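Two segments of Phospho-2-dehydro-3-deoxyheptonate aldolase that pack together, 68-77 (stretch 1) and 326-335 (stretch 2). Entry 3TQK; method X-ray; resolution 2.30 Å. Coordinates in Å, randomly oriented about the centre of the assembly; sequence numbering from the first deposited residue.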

# COMPACT_ATOMS: atom_id res chain seq x y z
N GLU A 68 -28.85 4.86 -14.87
CA GLU A 68 -29.17 5.52 -16.14
C GLU A 68 -28.01 5.47 -17.13
O GLU A 68 -28.22 5.19 -18.30
CB GLU A 68 -29.63 6.95 -15.94
CG GLU A 68 -30.20 7.58 -17.22
CD GLU A 68 -30.64 9.01 -17.03
OE1 GLU A 68 -30.51 9.79 -17.99
OE2 GLU A 68 -31.11 9.36 -15.93
N TYR A 69 -26.80 5.75 -16.66
CA TYR A 69 -25.60 5.65 -17.50
C TYR A 69 -25.46 4.24 -18.07
O TYR A 69 -25.19 4.07 -19.26
CB TYR A 69 -24.33 6.00 -16.69
CG TYR A 69 -23.06 5.98 -17.52
CD1 TYR A 69 -22.30 4.83 -17.62
CD2 TYR A 69 -22.63 7.10 -18.21
CE1 TYR A 69 -21.14 4.79 -18.37
CE2 TYR A 69 -21.48 7.09 -18.97
CZ TYR A 69 -20.74 5.92 -19.05
OH TYR A 69 -19.59 5.88 -19.81
N ALA A 70 -25.67 3.24 -17.22
CA ALA A 70 -25.50 1.84 -17.59
C ALA A 70 -26.46 1.44 -18.69
O ALA A 70 -26.08 0.70 -19.60
CB ALA A 70 -25.69 0.95 -16.41
N THR A 71 -27.69 1.92 -18.60
CA THR A 71 -28.70 1.68 -19.62
C THR A 71 -28.22 2.16 -20.99
O THR A 71 -28.31 1.43 -21.98
CB THR A 71 -30.02 2.39 -19.27
OG1 THR A 71 -30.38 2.05 -17.92
CG2 THR A 71 -31.13 2.00 -20.25
N LYS A 72 -27.71 3.38 -21.03
CA LYS A 72 -27.17 3.93 -22.26
C LYS A 72 -25.99 3.10 -22.76
O LYS A 72 -25.90 2.82 -23.94
CB LYS A 72 -26.75 5.40 -22.08
CG LYS A 72 -27.92 6.40 -22.17
CD LYS A 72 -27.46 7.85 -21.91
CE LYS A 72 -27.99 8.83 -22.96
NZ LYS A 72 -29.48 8.80 -23.09
N LEU A 73 -25.11 2.70 -21.86
CA LEU A 73 -23.96 1.89 -22.24
C LEU A 73 -24.40 0.52 -22.80
O LEU A 73 -23.93 0.10 -23.84
CB LEU A 73 -23.00 1.71 -21.05
CG LEU A 73 -21.60 1.19 -21.38
CD1 LEU A 73 -20.82 2.21 -22.21
CD2 LEU A 73 -20.87 0.86 -20.11
N LYS A 74 -25.32 -0.14 -22.10
CA LYS A 74 -25.78 -1.46 -22.52
C LYS A 74 -26.37 -1.38 -23.93
O LYS A 74 -26.24 -2.32 -24.69
CB LYS A 74 -26.77 -2.04 -21.50
CG LYS A 74 -27.35 -3.42 -21.82
CD LYS A 74 -26.29 -4.53 -21.82
CE LYS A 74 -26.87 -5.86 -22.30
NZ LYS A 74 -25.78 -6.84 -22.61
N GLU A 75 -26.96 -0.25 -24.28
CA GLU A 75 -27.52 -0.05 -25.61
C GLU A 75 -26.47 -0.07 -26.70
O GLU A 75 -26.77 -0.46 -27.83
CB GLU A 75 -28.26 1.30 -25.70
CG GLU A 75 -29.70 1.29 -25.26
CD GLU A 75 -30.42 2.60 -25.60
OE1 GLU A 75 -31.41 2.57 -26.36
OE2 GLU A 75 -29.97 3.67 -25.11
N GLN A 76 -25.26 0.36 -26.38
CA GLN A 76 -24.18 0.40 -27.36
C GLN A 76 -23.51 -0.94 -27.57
O GLN A 76 -22.83 -1.15 -28.58
CB GLN A 76 -23.10 1.39 -26.91
CG GLN A 76 -23.58 2.81 -26.79
CD GLN A 76 -24.04 3.36 -28.12
OE1 GLN A 76 -23.34 3.25 -29.12
NE2 GLN A 76 -25.23 3.93 -28.13
N VAL A 77 -23.66 -1.85 -26.60
CA VAL A 77 -22.89 -3.09 -26.62
C VAL A 77 -23.14 -3.86 -27.92
O VAL A 77 -22.19 -4.17 -28.63
CB VAL A 77 -23.14 -3.95 -25.36
CG1 VAL A 77 -22.62 -5.36 -25.54
CG2 VAL A 77 -22.47 -3.29 -24.15
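Stretch 2, residues 326-335: DFEETVKMLE

When two helices pack at a distance, a large side chain can fill much of the gap between them, and residues 326-335 of this aldolase illustrate the principle against helix 68-77. Residues 327-335 are helical and run in nearly the same direction as the first segment, with a signed crossing angle of -26°. The axes approach no closer than 11.6 Å, and no hydrogen bond crosses between the segments.

The CA-to-CB bond of Asp326 points away from helix 68-77, and the residue serves its own helix: as the N-cap, its OD1 accepts a capping bond from Glu329 N at 3.0 Å. Phe327 then makes the principal contact. Its CA lies 8.2 Å from Lys72 CA, and its t rotamer (chi1 -165°) places the ring as a knob among Tyr69, Lys72, Leu73 and Gln76. Lys72 CB lies over one face of this ring, 3.9 Å from its centroid, in a CH-pi contact, while the end of the lysine leads away. The ring's edge meets the face of Tyr69 in an offset edge-to-face pair, planes at 88° and Tyr69 CE2 3.9 Å from Phe327 CD1. Phe327 CZ makes the closest contact, 3.4 Å from Lys72 O, and also lies 3.7 Å from Gln76 CG, and Leu73 CD1 lies 4.1 Å from Phe327 CE1.

Glu328 and Glu329 make no contact with helix 68-77. One turn on, Thr330 points toward it, yet Thr330 CG2 only grazes Tyr69 OH at 4.4 Å; Thr330 OG1 donates to Asp326 O at 2.8 Å. Val331 marks the next step of the register, its CA 7.8 Å from Gln76 CA, and Val331 CG2 packs 3.8 Å from Gln76 CD. Lys332 and the selenomethionine Met333 are out of reach, before Leu334 brings CD1 to 4.3 Å from Gln76 CB. Glu335 makes no contact.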

# COMPACT_ATOMS: atom_id res chain seq x y z
N ASP A 326 -18.55 13.37 -21.83
CA ASP A 326 -19.97 13.00 -21.87
C ASP A 326 -20.17 11.72 -22.71
O ASP A 326 -19.22 11.22 -23.32
CB ASP A 326 -20.87 14.18 -22.31
CG ASP A 326 -20.55 14.72 -23.70
OD1 ASP A 326 -20.36 13.91 -24.64
OD2 ASP A 326 -20.53 15.96 -23.86
N PHE A 327 -21.39 11.19 -22.72
CA PHE A 327 -21.69 9.93 -23.41
C PHE A 327 -21.58 10.04 -24.93
O PHE A 327 -21.10 9.13 -25.60
CB PHE A 327 -23.08 9.42 -23.03
CG PHE A 327 -23.29 7.98 -23.40
CD1 PHE A 327 -22.78 6.97 -22.60
CD2 PHE A 327 -23.98 7.63 -24.55
CE1 PHE A 327 -22.97 5.64 -22.93
CE2 PHE A 327 -24.17 6.30 -24.89
CZ PHE A 327 -23.66 5.31 -24.08
N GLU A 328 -22.06 11.15 -25.47
CA GLU A 328 -21.96 11.43 -26.90
C GLU A 328 -20.52 11.23 -27.35
O GLU A 328 -20.27 10.52 -28.32
CB GLU A 328 -22.45 12.85 -27.19
CG GLU A 328 -22.42 13.29 -28.65
CD GLU A 328 -23.00 14.68 -28.83
OE1 GLU A 328 -23.29 15.33 -27.80
OE2 GLU A 328 -23.17 15.13 -29.98
N GLU A 329 -19.58 11.84 -26.63
CA GLU A 329 -18.16 11.74 -26.97
C GLU A 329 -17.66 10.30 -26.77
O GLU A 329 -16.82 9.83 -27.54
CB GLU A 329 -17.32 12.73 -26.16
CG GLU A 329 -15.93 12.99 -26.78
CD GLU A 329 -15.11 14.09 -26.08
OE1 GLU A 329 -15.68 14.94 -25.35
OE2 GLU A 329 -13.87 14.12 -26.29
N THR A 330 -18.19 9.62 -25.76
CA THR A 330 -17.86 8.22 -25.51
C THR A 330 -18.24 7.31 -26.68
O THR A 330 -17.48 6.39 -27.01
CB THR A 330 -18.51 7.70 -24.21
OG1 THR A 330 -18.20 8.58 -23.13
CG2 THR A 330 -18.00 6.30 -23.88
N VAL A 331 -19.40 7.55 -27.29
CA VAL A 331 -19.82 6.78 -28.46
C VAL A 331 -18.83 6.97 -29.61
O VAL A 331 -18.48 6.01 -30.30
CB VAL A 331 -21.25 7.15 -28.93
CG1 VAL A 331 -21.55 6.55 -30.29
CG2 VAL A 331 -22.28 6.68 -27.90
N LYS A 332 -18.35 8.20 -29.81
CA LYS A 332 -17.36 8.46 -30.85
C LYS A 332 -16.08 7.67 -30.60
O LYS A 332 -15.45 7.17 -31.53
CB LYS A 332 -17.01 9.95 -30.96
CG LYS A 332 -17.78 10.69 -32.04
CD LYS A 332 -19.06 11.35 -31.51
CE LYS A 332 -18.84 12.83 -31.16
NZ LYS A 332 -19.04 13.72 -32.34
N MSE A 333 -15.70 7.59 -29.34
CA MSE A 333 -14.50 6.89 -28.95
C MSE A 333 -14.65 5.38 -29.20
O MSE A 333 -13.72 4.74 -29.67
CB MSE A 333 -14.16 7.20 -27.49
CG MSE A 333 -13.77 8.66 -27.30
SE MSE A 333 -13.65 9.24 -25.46
CE MSE A 333 -11.81 8.66 -25.12
N LEU A 334 -15.83 4.83 -28.94
CA LEU A 334 -16.11 3.43 -29.25
C LEU A 334 -16.03 3.20 -30.77
O LEU A 334 -15.42 2.24 -31.23
CB LEU A 334 -17.46 2.99 -28.69
CG LEU A 334 -17.62 2.99 -27.16
CD1 LEU A 334 -19.08 2.79 -26.78
CD2 LEU A 334 -16.76 1.93 -26.48
N GLU A 335 -16.63 4.11 -31.54
CA GLU A 335 -16.53 4.05 -33.00
C GLU A 335 -15.06 3.98 -33.43
O GLU A 335 -14.68 3.14 -34.25
CB GLU A 335 -17.21 5.26 -33.67
CG GLU A 335 -18.75 5.26 -33.60
CD GLU A 335 -19.37 6.59 -34.03
OE1 GLU A 335 -18.68 7.41 -34.68
OE2 GLU A 335 -20.57 6.83 -33.71